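Local atomic coordinates of carboxylic ester hydrolase (Aspergillus niger, PDB entry 7K4O), a protein that probably hydrolyses the ester bonds of tannins and related phenolic esters as a serine hydrolase, releasing acids such as 3,4,5-trihydroxybenzoic (gallic) acid. Residues I14-P20 / A164-V169; G96-I100 / M149-H155; Y224-V228 / T308-L313. All coordinates share one frame. Where two conformers were deposited one is given. Residue numbers count along the deposited sequence, not the author numbering.

Contact 1. Residues I14-P20 / A164-V169; sequences IVKAALP and ALTRNV
Two helix ends cross here on the outer part of the alpha/beta-hydrolase fold of a tannase: the C-terminal end of helix 12-18 lies against the last turns of helix 144-169. Segment axes approach to 9.0 Å with 118° between their N-to-C directions. In CA register, A18 sits 4.9 Å from N168, L19 5.0 Å from L165 and P20 6.2 Å from A164. After A18 the chain leaves the helix, and L19 (-62/145) and P20 (-63/153) continue in extended conformation. The small methyl of A18 points at the partner helix; its CB lies 3.6 Å from L165 CD1 and 3.7 Å from V169 CB. L165, with chi1 t and chi2 p, swings CD1 across so that it also reaches V15 CG1 (4.4 Å) and L19 CD2 (4.2 Å). V169 is p, and its CG2 meets CG2 of I14 (m, m) at 3.7 Å. At the other end, P20 CB rests 4.1 Å from A164 CB. V15 is t and L19 is m, t; both also touch V35 of strand 28-47, so helix 12-18 packs on that strand as well as on helix 144-169. N168, chi1 m and chi2 -26°, supplies the one hydrogen bond between the segments, at the C-terminal end of the short helix: N168 ND2 donates to A18 O at 2.8 Å, with an N-H...O angle of 165°.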
loop_
_atom_site.group_PDB
_atom_site.type_symbol
_atom_site.label_atom_id
_atom_site.label_comp_id
_atom_site.label_asym_id
_atom_site.label_seq_id
_atom_site.Cartn_x
_atom_site.Cartn_y
_atom_site.Cartn_z
ATOM N N ILE A 14 -35.646 -6.170 4.245
ATOM C CA ILE A 14 -34.993 -6.824 3.068
ATOM C C ILE A 14 -33.580 -7.267 3.480
ATOM O O ILE A 14 -33.179 -8.419 3.211
ATOM C CB ILE A 14 -34.977 -5.901 1.846
ATOM C CG1 ILE A 14 -36.398 -5.736 1.298
ATOM C CG2 ILE A 14 -33.989 -6.398 0.819
ATOM C CD1 ILE A 14 -36.949 -6.963 0.584
ATOM N N VAL A 15 -32.857 -6.405 4.164
ATOM C CA VAL A 15 -31.441 -6.741 4.511
ATOM C C VAL A 15 -31.415 -7.810 5.590
ATOM O O VAL A 15 -30.629 -8.792 5.493
ATOM C CB VAL A 15 -30.673 -5.482 4.908
ATOM C CG1 VAL A 15 -29.344 -5.836 5.538
ATOM C CG2 VAL A 15 -30.491 -4.593 3.726
ATOM N N LYS A 16 -32.269 -7.726 6.606
ATOM C CA LYS A 16 -32.270 -8.756 7.651
ATOM C C LYS A 16 -32.585 -10.126 7.050
ATOM O O LYS A 16 -31.941 -11.126 7.439
ATOM C CB LYS A 16 -33.320 -8.436 8.718
ATOM C CG LYS A 16 -32.893 -7.398 9.722
ATOM C CD LYS A 16 -34.015 -7.054 10.704
ATOM C CE LYS A 16 -33.669 -5.848 11.549
ATOM N NZ LYS A 16 -34.699 -5.664 12.605
ATOM N N ALA A 17 -33.490 -10.189 6.071
ATOM C CA ALA A 17 -33.894 -11.470 5.470
ATOM C C ALA A 17 -32.740 -12.007 4.603
ATOM O O ALA A 17 -32.712 -13.223 4.409
ATOM C CB ALA A 17 -35.168 -11.327 4.656
ATOM N N ALA A 18 -31.827 -11.160 4.113
ATOM C CA ALA A 18 -30.729 -11.607 3.216
ATOM C C ALA A 18 -29.448 -11.944 4.012
ATOM O O ALA A 18 -28.498 -12.501 3.444
ATOM C CB ALA A 18 -30.432 -10.509 2.241
ATOM N N LEU A 19 -29.363 -11.564 5.285
ATOM C CA LEU A 19 -28.118 -11.876 6.024
ATOM C C LEU A 19 -27.942 -13.386 6.076
ATOM O O LEU A 19 -28.886 -14.148 6.227
ATOM C CB LEU A 19 -28.213 -11.335 7.444
ATOM C CG LEU A 19 -27.993 -9.849 7.606
ATOM C CD1 LEU A 19 -28.406 -9.494 9.039
ATOM C CD2 LEU A 19 -26.563 -9.461 7.296
ATOM N N PRO A 20 -26.686 -13.892 6.014
ATOM C CA PRO A 20 -26.462 -15.290 6.310
ATOM C C PRO A 20 -26.852 -15.514 7.768
ATOM O O PRO A 20 -26.711 -14.620 8.612
ATOM C CB PRO A 20 -24.971 -15.479 6.060
ATOM C CG PRO A 20 -24.393 -14.106 6.286
ATOM C CD PRO A 20 -25.456 -13.120 5.838
ATOM N N ALA A 164 -22.111 -13.496 0.856
ATOM C CA ALA A 164 -23.353 -14.232 1.105
ATOM C C ALA A 164 -24.533 -13.239 1.110
ATOM O O ALA A 164 -25.578 -13.558 0.520
ATOM C CB ALA A 164 -23.302 -15.022 2.377
ATOM N N LEU A 165 -24.398 -12.106 1.799
ATOM C CA LEU A 165 -25.465 -11.076 1.848
ATOM C C LEU A 165 -25.783 -10.615 0.411
ATOM O O LEU A 165 -26.979 -10.500 0.052
ATOM C CB LEU A 165 -25.021 -9.888 2.699
ATOM C CG LEU A 165 -25.942 -8.667 2.594
ATOM C CD1 LEU A 165 -27.294 -8.987 3.173
ATOM C CD2 LEU A 165 -25.324 -7.472 3.294
ATOM N N THR A 166 -24.760 -10.353 -0.386
ATOM C CA THR A 166 -24.890 -9.816 -1.772
ATOM C C THR A 166 -25.633 -10.862 -2.599
ATOM O O THR A 166 -26.614 -10.483 -3.287
ATOM C CB THR A 166 -23.522 -9.544 -2.375
ATOM O OG1 THR A 166 -22.855 -8.519 -1.625
ATOM C CG2 THR A 166 -23.602 -9.140 -3.837
ATOM N N ARG A 167 -25.246 -12.144 -2.537
ATOM C CA ARG A 167 -25.990 -13.189 -3.305
ATOM C C ARG A 167 -27.459 -13.235 -2.898
ATOM O O ARG A 167 -28.349 -13.319 -3.801
ATOM C CB ARG A 167 -25.424 -14.585 -3.090
ATOM C CG ARG A 167 -24.121 -14.812 -3.815
ATOM C CD ARG A 167 -23.754 -16.284 -3.571
ATOM N NE ARG A 167 -22.710 -16.575 -4.527
ATOM C CZ ARG A 167 -22.921 -16.880 -5.805
ATOM N NH1 ARG A 167 -21.881 -17.072 -6.597
ATOM N NH2 ARG A 167 -24.155 -16.963 -6.275
ATOM N N ASN A 168 -27.731 -13.161 -1.612
ATOM C CA ASN A 168 -29.123 -13.292 -1.120
ATOM C C ASN A 168 -29.935 -12.057 -1.509
ATOM O O ASN A 168 -31.086 -12.213 -1.981
ATOM C CB ASN A 168 -29.174 -13.537 0.370
ATOM C CG ASN A 168 -28.580 -14.863 0.804
ATOM O OD1 ASN A 168 -28.565 -15.798 0.006
ATOM N ND2 ASN A 168 -28.099 -14.946 2.046
ATOM N N VAL A 169 -29.400 -10.859 -1.335
ATOM C CA VAL A 169 -30.210 -9.627 -1.414
ATOM C C VAL A 169 -30.588 -9.341 -2.861
ATOM O O VAL A 169 -31.707 -8.844 -3.082
ATOM C CB VAL A 169 -29.528 -8.463 -0.682
ATOM C CG1 VAL A 169 -28.514 -7.825 -1.553
ATOM C CG2 VAL A 169 -30.576 -7.469 -0.178
#

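Contact 2. Residues G96-I100 / M149-H155; sequences GGYAI and MFAYKAH. With GDE (3,4,5-trihydroxybenzoic acid), chain J.
I100 and F150 carry most of this buried contact, in which the loop after strand 89-93 packs on helix 144-169 beside the ligand pocket. The 96-100 segment forms a type II' turn from G96 to A99, with G97 at 64/-131 and backbone hydrogen bonds G96 N to A99 O (3.0 Å) and A99 N to G96 O (2.9 Å). The helix widens into a pi-type turn at 149-153, where A154 N bonds M149 O at 3.1 Å. The closest CA pair is I100 and F150, 6.7 Å apart. I100 (t, t) points at the helix; its CD1 lies 3.6 Å from A154 CB and 3.9 Å from M149 O, while its CG1 is 4.0 Å from H155 NE2, a nitrogen hydrogen-bonded to E191. F150, chi1 t and chi2 55°, extends its ring to the turn's carbonyls: CE1 is 3.7 Å from Y98 O. At the ring edge, G97 O is 4.2 Å from F150 CZ and I100 CB 4.4 Å from F150 CD1. Y98 (chi1 m) adds CD2 at 4.1 Å from F150 CE2. R190 forms a cation-pi pair with F150. On the pocket side, G97 N donates to the carboxyl oxygen OAA of gallic acid (GDE) at 2.7 Å and 170°, as an oxyanion-hole amide would. No hydrogen bond joins the two segments; the contact is van der Waals, mainly I100 and F150, while the G97 amide is spent on the ligand.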
loop_
_atom_site.group_PDB
_atom_site.type_symbol
_atom_site.label_atom_id
_atom_site.label_comp_id
_atom_site.label_asym_id
_atom_site.label_seq_id
_atom_site.Cartn_x
_atom_site.Cartn_y
_atom_site.Cartn_z
ATOM N N GLY A 96 -5.396 1.887 6.043
ATOM C CA GLY A 96 -4.320 2.888 5.902
ATOM C C GLY A 96 -3.799 3.200 7.300
ATOM O O GLY A 96 -4.629 3.309 8.233
ATOM N N GLY A 97 -2.478 3.254 7.441
ATOM C CA GLY A 97 -1.886 3.422 8.781
ATOM C C GLY A 97 -2.226 2.196 9.610
ATOM O O GLY A 97 -2.012 1.067 9.125
ATOM N N TYR A 98 -2.732 2.390 10.821
ATOM C CA TYR A 98 -3.211 1.264 11.651
ATOM C C TYR A 98 -4.720 1.119 11.553
ATOM O O TYR A 98 -5.277 0.373 12.339
ATOM C CB TYR A 98 -2.719 1.421 13.099
ATOM C CG TYR A 98 -1.292 0.977 13.304
ATOM C CD1 TYR A 98 -0.223 1.828 13.027
ATOM C CD2 TYR A 98 -1.001 -0.327 13.671
ATOM C CE1 TYR A 98 1.101 1.415 13.158
ATOM C CE2 TYR A 98 0.315 -0.751 13.813
ATOM C CZ TYR A 98 1.368 0.118 13.580
ATOM O OH TYR A 98 2.665 -0.336 13.690
ATOM N N ALA A 99 -5.362 1.780 10.596
ATOM C CA ALA A 99 -6.801 1.620 10.307
ATOM C C ALA A 99 -6.988 0.470 9.321
ATOM O O ALA A 99 -6.129 0.249 8.479
ATOM C CB ALA A 99 -7.421 2.881 9.723
ATOM N N ILE A 100 -8.088 -0.238 9.496
ATOM C CA ILE A 100 -8.422 -1.411 8.638
ATOM C C ILE A 100 -9.522 -1.000 7.642
ATOM O O ILE A 100 -9.855 -1.835 6.746
ATOM C CB ILE A 100 -8.854 -2.592 9.501
ATOM C CG1 ILE A 100 -8.791 -3.890 8.696
ATOM C CG2 ILE A 100 -10.209 -2.367 10.169
ATOM C CD1 ILE A 100 -8.939 -5.128 9.554
ATOM N N MET A 149 -7.222 -10.302 13.938
ATOM C CA MET A 149 -8.245 -9.602 13.133
ATOM C C MET A 149 -7.575 -8.577 12.181
ATOM O O MET A 149 -7.890 -8.570 10.978
ATOM C CB MET A 149 -9.215 -8.903 14.066
ATOM C CG MET A 149 -10.220 -9.850 14.694
ATOM S SD MET A 149 -11.380 -10.562 13.462
ATOM C CE MET A 149 -12.550 -9.204 13.388
ATOM N N PHE A 150 -6.625 -7.778 12.652
ATOM C CA PHE A 150 -5.908 -6.817 11.794
ATOM C C PHE A 150 -5.087 -7.551 10.744
ATOM O O PHE A 150 -5.070 -7.161 9.561
ATOM C CB PHE A 150 -5.020 -5.921 12.658
ATOM C CG PHE A 150 -4.319 -4.785 11.961
ATOM C CD1 PHE A 150 -5.019 -3.852 11.211
ATOM C CD2 PHE A 150 -2.956 -4.617 12.085
ATOM C CE1 PHE A 150 -4.369 -2.784 10.619
ATOM C CE2 PHE A 150 -2.292 -3.568 11.449
ATOM C CZ PHE A 150 -3.003 -2.632 10.771
ATOM N N ALA A 151 -4.377 -8.612 11.142
ATOM C CA ALA A 151 -3.468 -9.368 10.269
ATOM C C ALA A 151 -4.224 -9.905 9.056
ATOM O O ALA A 151 -3.706 -9.710 7.955
ATOM C CB ALA A 151 -2.776 -10.484 11.010
ATOM N N TYR A 152 -5.295 -10.656 9.289
ATOM C CA TYR A 152 -5.986 -11.338 8.168
ATOM C C TYR A 152 -7.395 -11.784 8.502
ATOM O O TYR A 152 -8.147 -12.074 7.550
ATOM C CB TYR A 152 -5.162 -12.536 7.680
ATOM C CG TYR A 152 -5.068 -13.703 8.628
ATOM C CD1 TYR A 152 -6.053 -14.670 8.675
ATOM C CD2 TYR A 152 -3.968 -13.850 9.495
ATOM C CE1 TYR A 152 -5.951 -15.762 9.536
ATOM C CE2 TYR A 152 -3.845 -14.941 10.339
ATOM C CZ TYR A 152 -4.835 -15.896 10.359
ATOM O OH TYR A 152 -4.738 -16.981 11.212
ATOM N N LYS A 153 -7.791 -11.890 9.750
ATOM C CA LYS A 153 -9.057 -12.600 10.019
ATOM C C LYS A 153 -10.239 -11.694 9.678
ATOM O O LYS A 153 -11.307 -12.215 9.229
ATOM C CB LYS A 153 -9.112 -13.093 11.472
ATOM C CG LYS A 153 -10.281 -13.987 11.787
ATOM C CD LYS A 153 -10.079 -14.805 13.102
ATOM C CE LYS A 153 -10.029 -13.914 14.332
ATOM N NZ LYS A 153 -10.073 -14.719 15.577
ATOM N N ALA A 154 -10.178 -10.407 9.958
ATOM C CA ALA A 154 -11.312 -9.482 9.725
ATOM C C ALA A 154 -11.676 -9.448 8.224
ATOM O O ALA A 154 -12.887 -9.456 7.874
ATOM C CB ALA A 154 -10.974 -8.071 10.193
ATOM N N HIS A 155 -10.688 -9.450 7.359
ATOM C CA HIS A 155 -10.988 -9.398 5.901
ATOM C C HIS A 155 -11.575 -10.721 5.399
ATOM O O HIS A 155 -12.484 -10.712 4.537
ATOM C CB HIS A 155 -9.767 -9.006 5.105
ATOM C CG HIS A 155 -9.647 -7.541 4.948
ATOM N ND1 HIS A 155 -10.578 -6.805 4.183
ATOM C CD2 HIS A 155 -8.795 -6.661 5.514
ATOM C CE1 HIS A 155 -10.259 -5.530 4.289
ATOM N NE2 HIS A 155 -9.157 -5.407 5.067
HETATM O OAA GDE J . -0.979 2.768 5.252
HETATM O OAB GDE J . 0.101 4.634 4.757
HETATM O OAC GDE J . 2.443 0.237 8.141
HETATM O OAD GDE J . 4.988 3.383 5.600
HETATM O OAE GDE J . 4.895 1.372 7.360
HETATM C CAF GDE J . 1.259 1.839 6.693
HETATM C CAG GDE J . 2.556 3.448 5.393
HETATM C CAH GDE J . 0.074 3.474 5.244
HETATM C CAI GDE J . 2.447 1.315 7.226
HETATM C CAJ GDE J . 3.755 2.944 5.960
HETATM C CAK GDE J . 1.352 2.924 5.837
HETATM C CAL GDE J . 3.685 1.888 6.830
#

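Contact 3. Residues Y224-V228 / T308-L313; sequences YSNVV and TIINGL
One hydrogen bond crosses this interface: Y224 OH donates to T308 O at 2.8 Å. Y224, at the first turn of helix 224-232, has chi1 t and chi2 48°, which carries its ring to the C-terminal end of helix 300-310; the hydroxyl oxygen also lies 3.0 Å from G312 O, a carbonyl that accepts from H314 ND1. L313 CB stands over the ring face, 4.1 Å from the centroid and 19° off the normal, a CH-pi contact, and L313 N lies over a face too, 3.5 Å from Y224 CE2. At the ring edge, I309 O is 3.5 Å from CE2 of Y224. G312 (84/162) leaves helical geometry with positive phi, its N bonded to I309 O at 3.0 Å, and L313 (-61/123) follows in extended conformation. The contact joins two helices of the region inserted between strands 205-209 and 410-416 of the alpha/beta-hydrolase sheet, with nearest CA pairs S225-I309 (5.7 Å) and Y224-L313 (6.6 Å). I309 (m, t) makes a van der Waals contact through CD1, 3.4 Å from S225 OG. Among the apolar pairs, I309 CG1 is 4.2 Å from V228 CG2, and V228 (t) sets the same CG2 3.8 Å from T308 CG2. L313 (t, p) brings CD1 to 3.8 Å from Y224 CD1, and Y376 of helix 376-390 touches both V228 and L313.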
loop_
_atom_site.group_PDB
_atom_site.type_symbol
_atom_site.label_atom_id
_atom_site.label_comp_id
_atom_site.label_asym_id
_atom_site.label_seq_id
_atom_site.Cartn_x
_atom_site.Cartn_y
_atom_site.Cartn_z
ATOM N N TYR A 224 15.573 4.092 10.083
ATOM C CA TYR A 224 16.936 4.050 9.499
ATOM C C TYR A 224 17.507 5.481 9.316
ATOM O O TYR A 224 18.635 5.778 9.791
ATOM C CB TYR A 224 16.971 3.298 8.186
ATOM C CG TYR A 224 18.322 3.250 7.548
ATOM C CD1 TYR A 224 19.452 2.905 8.276
ATOM C CD2 TYR A 224 18.491 3.625 6.231
ATOM C CE1 TYR A 224 20.705 2.922 7.687
ATOM C CE2 TYR A 224 19.733 3.622 5.632
ATOM C CZ TYR A 224 20.859 3.322 6.375
ATOM O OH TYR A 224 22.101 3.303 5.755
ATOM N N SER A 225 16.794 6.373 8.649
ATOM C CA SER A 225 17.248 7.775 8.453
ATOM C C SER A 225 17.618 8.425 9.807
ATOM O O SER A 225 18.672 9.081 9.884
ATOM C CB SER A 225 16.213 8.575 7.757
ATOM O OG SER A 225 16.088 8.143 6.415
ATOM N N ASN A 226 16.780 8.288 10.815
ATOM C CA ASN A 226 17.052 8.792 12.184
ATOM C C ASN A 226 18.403 8.247 12.670
ATOM O O ASN A 226 19.226 9.041 13.234
ATOM C CB ASN A 226 15.992 8.364 13.184
ATOM C CG ASN A 226 14.646 9.038 13.103
ATOM O OD1 ASN A 226 13.650 8.438 13.520
ATOM N ND2 ASN A 226 14.586 10.265 12.613
ATOM N N VAL A 227 18.662 6.957 12.491
ATOM C CA VAL A 227 19.878 6.329 13.053
ATOM C C VAL A 227 21.097 6.746 12.219
ATOM O O VAL A 227 22.198 6.909 12.791
ATOM C CB VAL A 227 19.691 4.818 13.201
ATOM C CG1 VAL A 227 20.986 4.144 13.576
ATOM C CG2 VAL A 227 18.590 4.534 14.231
ATOM N N VAL A 228 20.924 6.977 10.925
ATOM C CA VAL A 228 22.027 7.516 10.079
ATOM C C VAL A 228 22.418 8.895 10.627
ATOM O O VAL A 228 23.631 9.172 10.751
ATOM C CB VAL A 228 21.643 7.634 8.591
ATOM C CG1 VAL A 228 22.682 8.448 7.824
ATOM C CG2 VAL A 228 21.478 6.258 7.952
ATOM N N THR A 308 23.986 7.751 2.454
ATOM C CA THR A 308 23.926 6.624 3.416
ATOM C C THR A 308 22.463 6.122 3.488
ATOM O O THR A 308 22.271 4.906 3.516
ATOM C CB THR A 308 24.520 7.029 4.772
ATOM O OG1 THR A 308 25.883 7.430 4.517
ATOM C CG2 THR A 308 24.496 5.875 5.739
ATOM N N ILE A 309 21.507 7.036 3.541
ATOM C CA ILE A 309 20.047 6.707 3.576
ATOM C C ILE A 309 19.722 5.951 2.297
ATOM O O ILE A 309 19.185 4.828 2.346
ATOM C CB ILE A 309 19.194 7.951 3.753
ATOM C CG1 ILE A 309 19.378 8.535 5.149
ATOM C CG2 ILE A 309 17.722 7.629 3.472
ATOM C CD1 ILE A 309 18.789 9.908 5.346
ATOM N N ILE A 310 20.061 6.532 1.154
ATOM C CA ILE A 310 19.749 5.878 -0.147
ATOM C C ILE A 310 20.360 4.487 -0.224
ATOM O O ILE A 310 19.740 3.593 -0.817
ATOM C CB ILE A 310 20.122 6.807 -1.314
ATOM C CG1 ILE A 310 19.149 7.980 -1.287
ATOM C CG2 ILE A 310 20.130 6.090 -2.655
ATOM C CD1 ILE A 310 19.494 9.106 -2.209
ATOM N N ASN A 311 21.553 4.269 0.335
ATOM C CA ASN A 311 22.258 2.976 0.231
ATOM C C ASN A 311 21.587 1.866 1.076
ATOM O O ASN A 311 21.945 0.733 0.871
ATOM C CB ASN A 311 23.708 3.132 0.709
ATOM C CG ASN A 311 24.589 1.984 0.297
ATOM O OD1 ASN A 311 24.688 1.644 -0.885
ATOM N ND2 ASN A 311 25.245 1.374 1.267
ATOM N N GLY A 312 20.704 2.226 1.989
ATOM C CA GLY A 312 19.925 1.239 2.777
ATOM C C GLY A 312 20.696 0.733 3.994
ATOM O O GLY A 312 21.941 0.807 4.036
ATOM N N LEU A 313 19.971 0.163 4.936
ATOM C CA LEU A 313 20.559 -0.348 6.201
ATOM C C LEU A 313 21.581 -1.433 5.914
ATOM O O LEU A 313 21.269 -2.474 5.296
ATOM C CB LEU A 313 19.450 -0.851 7.115
ATOM C CG LEU A 313 19.938 -1.541 8.379
ATOM C CD1 LEU A 313 20.669 -0.567 9.280
ATOM C CD2 LEU A 313 18.757 -2.129 9.116
#

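Helix 144-169 serves both contact 1 and contact 2, whose centres lie 24 Å apart: its C-terminal end meets helix 12-18, while an earlier turn packs on the loop beside the ligand. Contact 1 is the most peripheral, its centre about 31 Å from the chain centre, and only partly buried; the centre of contact 2 lies about 13 Å from the chain centre, and this buried contact is the one of the three that touches the bound gallic acid. Contact 3 is also buried but shares no element with the others, and its centre lies 52 Å from that of contact 1, across the chain's centre. Contacts 1 and 3 are each crossed by one side-chain-to-carbonyl hydrogen bond at a helix end, whereas none crosses contact 2.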